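Local coordinates for cysteine-rich repeat secretory protein 2 (Arabidopsis thaliana, PDB 6GRE) that restricts plasmodesmata permeability through callose deposition during salicylic acid-triggered immune responses, and so modulates cell-to-cell trafficking in plants, at residues Q116-I121 with L181-G186. Residues are numbered along the deposited sequence; the frame is centred on the assembly and turned at random.
Sequences QDKTLI and LSDAIG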
# COMPACT_ATOMS: atom_id res chain seq x y z
N GLN A 116 1.60 13.68 2.87
CA GLN A 116 0.70 13.38 1.75
C GLN A 116 1.53 13.10 0.49
O GLN A 116 2.57 13.75 0.25
CB GLN A 116 -0.26 14.54 1.48
CG GLN A 116 -1.26 14.32 0.35
CD GLN A 116 -2.12 13.09 0.55
OE1 GLN A 116 -1.70 11.96 0.30
NE2 GLN A 116 -3.35 13.33 0.95
N ASP A 117 1.07 12.15 -0.34
CA ASP A 117 1.71 11.95 -1.63
C ASP A 117 0.72 11.20 -2.51
O ASP A 117 0.45 10.03 -2.28
CB ASP A 117 3.01 11.18 -1.48
CG ASP A 117 3.81 11.11 -2.75
OD1 ASP A 117 3.28 11.44 -3.82
OD2 ASP A 117 4.98 10.69 -2.63
N LYS A 118 0.14 11.96 -3.43
CA LYS A 118 -0.91 11.49 -4.32
C LYS A 118 -0.33 11.11 -5.69
O LYS A 118 -1.10 10.91 -6.63
CB LYS A 118 -1.99 12.57 -4.44
CG LYS A 118 -2.69 12.85 -3.12
CD LYS A 118 -3.87 13.75 -3.24
CE LYS A 118 -3.49 15.15 -3.69
NZ LYS A 118 -4.70 15.96 -3.93
N THR A 119 0.99 11.09 -5.82
CA THR A 119 1.60 10.80 -7.13
C THR A 119 1.25 9.38 -7.57
O THR A 119 1.22 8.44 -6.77
CB THR A 119 3.12 11.01 -7.16
OG1 THR A 119 3.78 10.16 -6.25
CG2 THR A 119 3.51 12.43 -6.83
N LEU A 120 1.04 9.23 -8.89
CA LEU A 120 0.74 7.95 -9.45
C LEU A 120 1.97 7.04 -9.46
O LEU A 120 3.08 7.47 -9.84
CB LEU A 120 0.25 8.14 -10.88
CG LEU A 120 -0.03 6.81 -11.59
CD1 LEU A 120 -1.31 6.20 -11.03
CD2 LEU A 120 -0.14 7.02 -13.08
N ILE A 121 1.78 5.79 -9.02
CA ILE A 121 2.73 4.75 -9.23
C ILE A 121 2.27 3.87 -10.39
O ILE A 121 2.98 3.73 -11.38
CB ILE A 121 3.01 3.94 -7.96
CG1 ILE A 121 3.57 4.87 -6.88
CG2 ILE A 121 3.92 2.77 -8.27
CD1 ILE A 121 3.77 4.23 -5.55
N LEU A 181 -7.69 9.22 -1.62
CA LEU A 181 -8.68 8.30 -2.21
C LEU A 181 -9.58 8.98 -3.23
O LEU A 181 -9.95 8.36 -4.24
CB LEU A 181 -9.52 7.64 -1.13
CG LEU A 181 -8.77 6.58 -0.34
CD1 LEU A 181 -9.68 5.96 0.72
CD2 LEU A 181 -8.17 5.53 -1.25
N SER A 182 -9.94 10.25 -3.00
CA SER A 182 -10.74 10.98 -3.98
C SER A 182 -10.03 10.96 -5.34
O SER A 182 -10.63 10.67 -6.37
CB SER A 182 -11.06 12.39 -3.52
OG SER A 182 -11.86 13.07 -4.48
N ASP A 183 -8.72 11.24 -5.33
CA ASP A 183 -7.94 11.20 -6.55
C ASP A 183 -7.95 9.78 -7.13
O ASP A 183 -8.33 9.58 -8.31
CB ASP A 183 -6.48 11.62 -6.33
CG ASP A 183 -6.22 13.12 -6.30
OD1 ASP A 183 -7.19 13.90 -6.21
OD2 ASP A 183 -5.03 13.48 -6.37
N ALA A 184 -7.58 8.79 -6.30
CA ALA A 184 -7.41 7.42 -6.81
C ALA A 184 -8.72 6.90 -7.41
O ALA A 184 -8.72 6.29 -8.47
CB ALA A 184 -6.93 6.50 -5.74
N ILE A 185 -9.81 7.10 -6.67
CA ILE A 185 -11.11 6.62 -7.12
C ILE A 185 -11.55 7.38 -8.38
O ILE A 185 -12.13 6.78 -9.28
CB ILE A 185 -12.12 6.74 -5.96
CG1 ILE A 185 -11.73 5.84 -4.79
CG2 ILE A 185 -13.50 6.44 -6.50
CD1 ILE A 185 -12.38 6.19 -3.47
N GLY A 186 -11.30 8.70 -8.44
CA GLY A 186 -11.61 9.46 -9.62
C GLY A 186 -10.93 8.91 -10.86
O GLY A 186 -11.57 8.75 -11.90
O HOH W 1 -2.55 12.13 -8.40
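Asp183 has two conformers; in one, its carboxylate has the Lys118 chain over one face and a water near the OD2 edge, tilted to the other side of the plane. Lys118 CD sits almost directly above Asp183 OD2, at 3.3 Å. The two side chains cross at about a right angle. The lysine chain bends at chi3 (-65°), which keeps CE and NZ alongside OD2. Lys118 NZ makes a long salt bridge of 3.5 Å to Asp183 OD2, tilted well out of the carboxylate plane. The stronger polar partner of NZ is Asp179, one turn earlier on the same helix. The water donates to Lys118 O at 2.6 Å and only weakly to Asp183 OD2. This small surface contact lies in the second Gnk2-homologous (DUF26) domain of the ectodomain. It joins the lead-in to edge strand 120-125 with helix 174-192, which packs on the five-stranded antiparallel sheet. Next to Lys118, Asp117 shapes the loop by an Asx turn. Asp117 OD1 accepts from Thr119 N at 3.1 Å, on the anti side. From the same face, Thr119 OG1 reaches Asp117 OD1 at 2.8 Å, on the syn side. Asp117 and Ile121 also line the pocket that holds 2-(2-ethoxyethoxy)ethanol.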